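Local coordinates for protein glycine betaine/carnitine/choline ABC transporter (Staphylococcus aureus subsp. aureus Mu50, PDB 3O66) that probably binds a quaternary ammonium compound such as glycine betaine, carnitine or choline, as the substrate-binding component of an ABC importer, at residues 224-228 / 229-233. Numbering follows the deposited sequence.
Sequences AVATN and ELLRQ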
ATOM      1  N   ALA A 224      -3.574   2.120  -9.225  1.00 20.01           N
ATOM      2  CA  ALA A 224      -4.930   2.513  -9.565  1.00 20.50           C
ATOM      3  C   ALA A 224      -5.624   1.361 -10.310  1.00 20.86           C
ATOM      4  O   ALA A 224      -4.949   0.570 -10.931  1.00 20.86           O
ATOM      5  CB  ALA A 224      -4.874   3.712 -10.475  1.00 19.93           C
ATOM      6  N   VAL A 225      -6.957   1.290 -10.219  1.00 21.04           N
ATOM      7  CA  VAL A 225      -7.818   0.473 -11.108  1.00 22.20           C
ATOM      8  C   VAL A 225      -8.870   1.391 -11.728  1.00 22.70           C
ATOM      9  O   VAL A 225      -9.389   2.286 -11.067  1.00 22.67           O
ATOM     10  CB  VAL A 225      -8.479  -0.683 -10.326  1.00 21.88           C
ATOM     11  CG1 VAL A 225      -9.513  -1.503 -11.226  1.00 22.77           C
ATOM     12  CG2 VAL A 225      -7.393  -1.601  -9.738  1.00 20.44           C
ATOM     13  N   ALA A 226      -9.171   1.178 -13.005  1.00 23.58           N
ATOM     14  CA  ALA A 226     -10.245   1.892 -13.675  1.00 23.96           C
ATOM     15  C   ALA A 226     -11.017   0.851 -14.498  1.00 24.70           C
ATOM     16  O   ALA A 226     -10.426  -0.121 -15.006  1.00 25.39           O
ATOM     17  CB  ALA A 226      -9.700   2.998 -14.565  1.00 23.27           C
ATOM     18  N   THR A 227     -12.330   1.027 -14.626  1.00 23.91           N
ATOM     19  CA  THR A 227     -13.088   0.159 -15.561  1.00 24.25           C
ATOM     20  C   THR A 227     -12.728   0.514 -16.987  1.00 25.07           C
ATOM     21  O   THR A 227     -12.430   1.691 -17.318  1.00 24.38           O
ATOM     22  CB  THR A 227     -14.600   0.296 -15.385  1.00 25.05           C
ATOM     23  OG1 THR A 227     -14.993   1.631 -15.736  1.00 23.85           O
ATOM     24  CG2 THR A 227     -14.992  -0.030 -13.944  1.00 23.36           C
ATOM     25  N   ASN A 228     -12.717  -0.489 -17.849  1.00 25.63           N
ATOM     26  CA  ASN A 228     -12.435  -0.226 -19.255  1.00 26.99           C
ATOM     27  C   ASN A 228     -13.594   0.494 -19.967  1.00 27.87           C
ATOM     28  O   ASN A 228     -13.377   1.211 -20.961  1.00 27.95           O
ATOM     29  CB  ASN A 228     -11.954  -1.511 -19.969  1.00 27.96           C
ATOM     30  CG  ASN A 228     -10.583  -1.942 -19.462  1.00 27.34           C
ATOM     31  OD1 ASN A 228      -9.818  -1.107 -18.971  1.00 28.46           O
ATOM     32  ND2 ASN A 228     -10.274  -3.230 -19.548  1.00 27.28           N
ATOM     33  N   GLU A 229     -14.803   0.363 -19.418  1.00 28.16           N
ATOM     34  CA  GLU A 229     -15.944   1.161 -19.899  1.00 29.84           C
ATOM     35  C   GLU A 229     -15.589   2.659 -19.801  1.00 28.43           C
ATOM     36  O   GLU A 229     -15.790   3.400 -20.758  1.00 28.83           O
ATOM     37  CB  GLU A 229     -17.235   0.848 -19.127  1.00 30.62           C
ATOM     38  CG  GLU A 229     -18.445   1.696 -19.579  1.00 36.61           C
ATOM     39  CD  GLU A 229     -19.724   1.456 -18.754  1.00 43.36           C
ATOM     40  OE1 GLU A 229     -19.633   0.939 -17.619  1.00 44.09           O
ATOM     41  OE2 GLU A 229     -20.831   1.808 -19.243  1.00 48.57           O
ATOM     42  N   LEU A 230     -15.042   3.084 -18.658  1.00 27.01           N
ATOM     43  CA  LEU A 230     -14.650   4.490 -18.478  1.00 26.71           C
ATOM     44  C   LEU A 230     -13.502   4.865 -19.417  1.00 27.06           C
ATOM     45  O   LEU A 230     -13.507   5.955 -20.053  1.00 28.17           O
ATOM     46  CB  LEU A 230     -14.240   4.776 -17.016  1.00 25.71           C
ATOM     47  CG  LEU A 230     -13.566   6.136 -16.792  1.00 24.58           C
ATOM     48  CD1 LEU A 230     -14.546   7.296 -17.054  1.00 23.36           C
ATOM     49  CD2 LEU A 230     -12.993   6.223 -15.386  1.00 25.24           C
ATOM     50  N   LEU A 231     -12.507   3.979 -19.501  1.00 26.09           N
ATOM     51  CA  LEU A 231     -11.342   4.220 -20.349  1.00 26.77           C
ATOM     52  C   LEU A 231     -11.707   4.227 -21.839  1.00 29.18           C
ATOM     53  O   LEU A 231     -11.054   4.899 -22.645  1.00 29.90           O
ATOM     54  CB  LEU A 231     -10.236   3.201 -20.048  1.00 26.03           C
ATOM     55  CG  LEU A 231      -9.659   3.226 -18.615  1.00 25.47           C
ATOM     56  CD1 LEU A 231      -8.453   2.303 -18.547  1.00 27.06           C
ATOM     57  CD2 LEU A 231      -9.259   4.634 -18.144  1.00 25.35           C
ATOM     58  N   ARG A 232     -12.749   3.487 -22.214  1.00 31.01           N
ATOM     59  CA  ARG A 232     -13.226   3.548 -23.602  1.00 32.92           C
ATOM     60  C   ARG A 232     -13.967   4.843 -23.903  1.00 34.51           C
ATOM     61  O   ARG A 232     -13.818   5.421 -24.988  1.00 35.23           O
ATOM     62  CB  ARG A 232     -14.057   2.308 -23.962  1.00 33.92           C
ATOM     63  CG  ARG A 232     -13.180   1.075 -24.168  1.00 33.87           C
ATOM     64  CD  ARG A 232     -13.946  -0.147 -24.639  1.00 35.08           C
ATOM     65  NE  ARG A 232     -14.961  -0.560 -23.675  1.00 35.77           N
ATOM     66  CZ  ARG A 232     -14.813  -1.526 -22.770  1.00 34.23           C
ATOM     67  NH1 ARG A 232     -13.694  -2.227 -22.686  1.00 32.97           N
ATOM     68  NH2 ARG A 232     -15.810  -1.793 -21.949  1.00 34.44           N
ATOM     69  N   GLN A 233     -14.743   5.310 -22.932  1.00 35.18           N
ATOM     70  CA  GLN A 233     -15.454   6.565 -23.056  1.00 36.97           C
ATOM     71  C   GLN A 233     -14.499   7.777 -23.082  1.00 36.05           C
ATOM     72  O   GLN A 233     -14.729   8.713 -23.847  1.00 35.95           O
ATOM     73  CB  GLN A 233     -16.476   6.692 -21.921  1.00 37.70           C
ATOM     74  CG  GLN A 233     -17.264   7.980 -21.956  1.00 42.71           C
ATOM     75  CD  GLN A 233     -18.570   7.877 -21.184  1.00 48.72           C
ATOM     76  OE1 GLN A 233     -18.600   7.387 -20.052  1.00 51.99           O
ATOM     77  NE2 GLN A 233     -19.657   8.338 -21.797  1.00 51.69           N
TER
HETATM   78  O   HOH W   1     -17.748   1.570 -15.357  1.00 30.40           O
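Thr227 and Leu230 meet where strand 222-227 ends and helix 228-233 starts, and the geometry is that of an N-cap. The strand runs antiparallel to 65-70 in the five-stranded mixed sheet of one lobe of what is, by family, a periplasmic-binding-protein-like fold. With chi1 at 65°, Thr227 OG1 sits between its own backbone N and carbonyl carbon and accepts from Leu230 N at 3.3 Å (N-H...O angle 157°). Leu231 N donates to Thr227 O at 3.2 Å, and Arg232 N follows with a 2.7 Å bond to Asn228 O.

Packing is tight on the side of the buried Ala226 and Leu231. Leu231 CG lies 3.4 Å from Thr227 O, and CD2 reaches Ala226 CB at 4.0 Å; CD1 rests 3.7 Å from Asn228 OD1, a van der Waals contact, that oxygen's hydrogen bond being with Thr105 OG1.

The loose side is the exposed Glu229, whose OE1 accepts from a water lying 2.8 Å from Thr227 OG1. Arg232, though exposed, is held: a bend at chi3 (-61°) lays one guanidinium face over Asn228 O, 3.5 Å below the plane's centre, and NH2 forms a salt bridge with Asp103, tying the helix start to strand 104-106 and the residue before it.

Chemically, the hydroxyl supplies an acceptor to a first-turn N-H, as an N-cap does, while the guanidinium probably gains electrostatically from the carbonyl oxygen against its face.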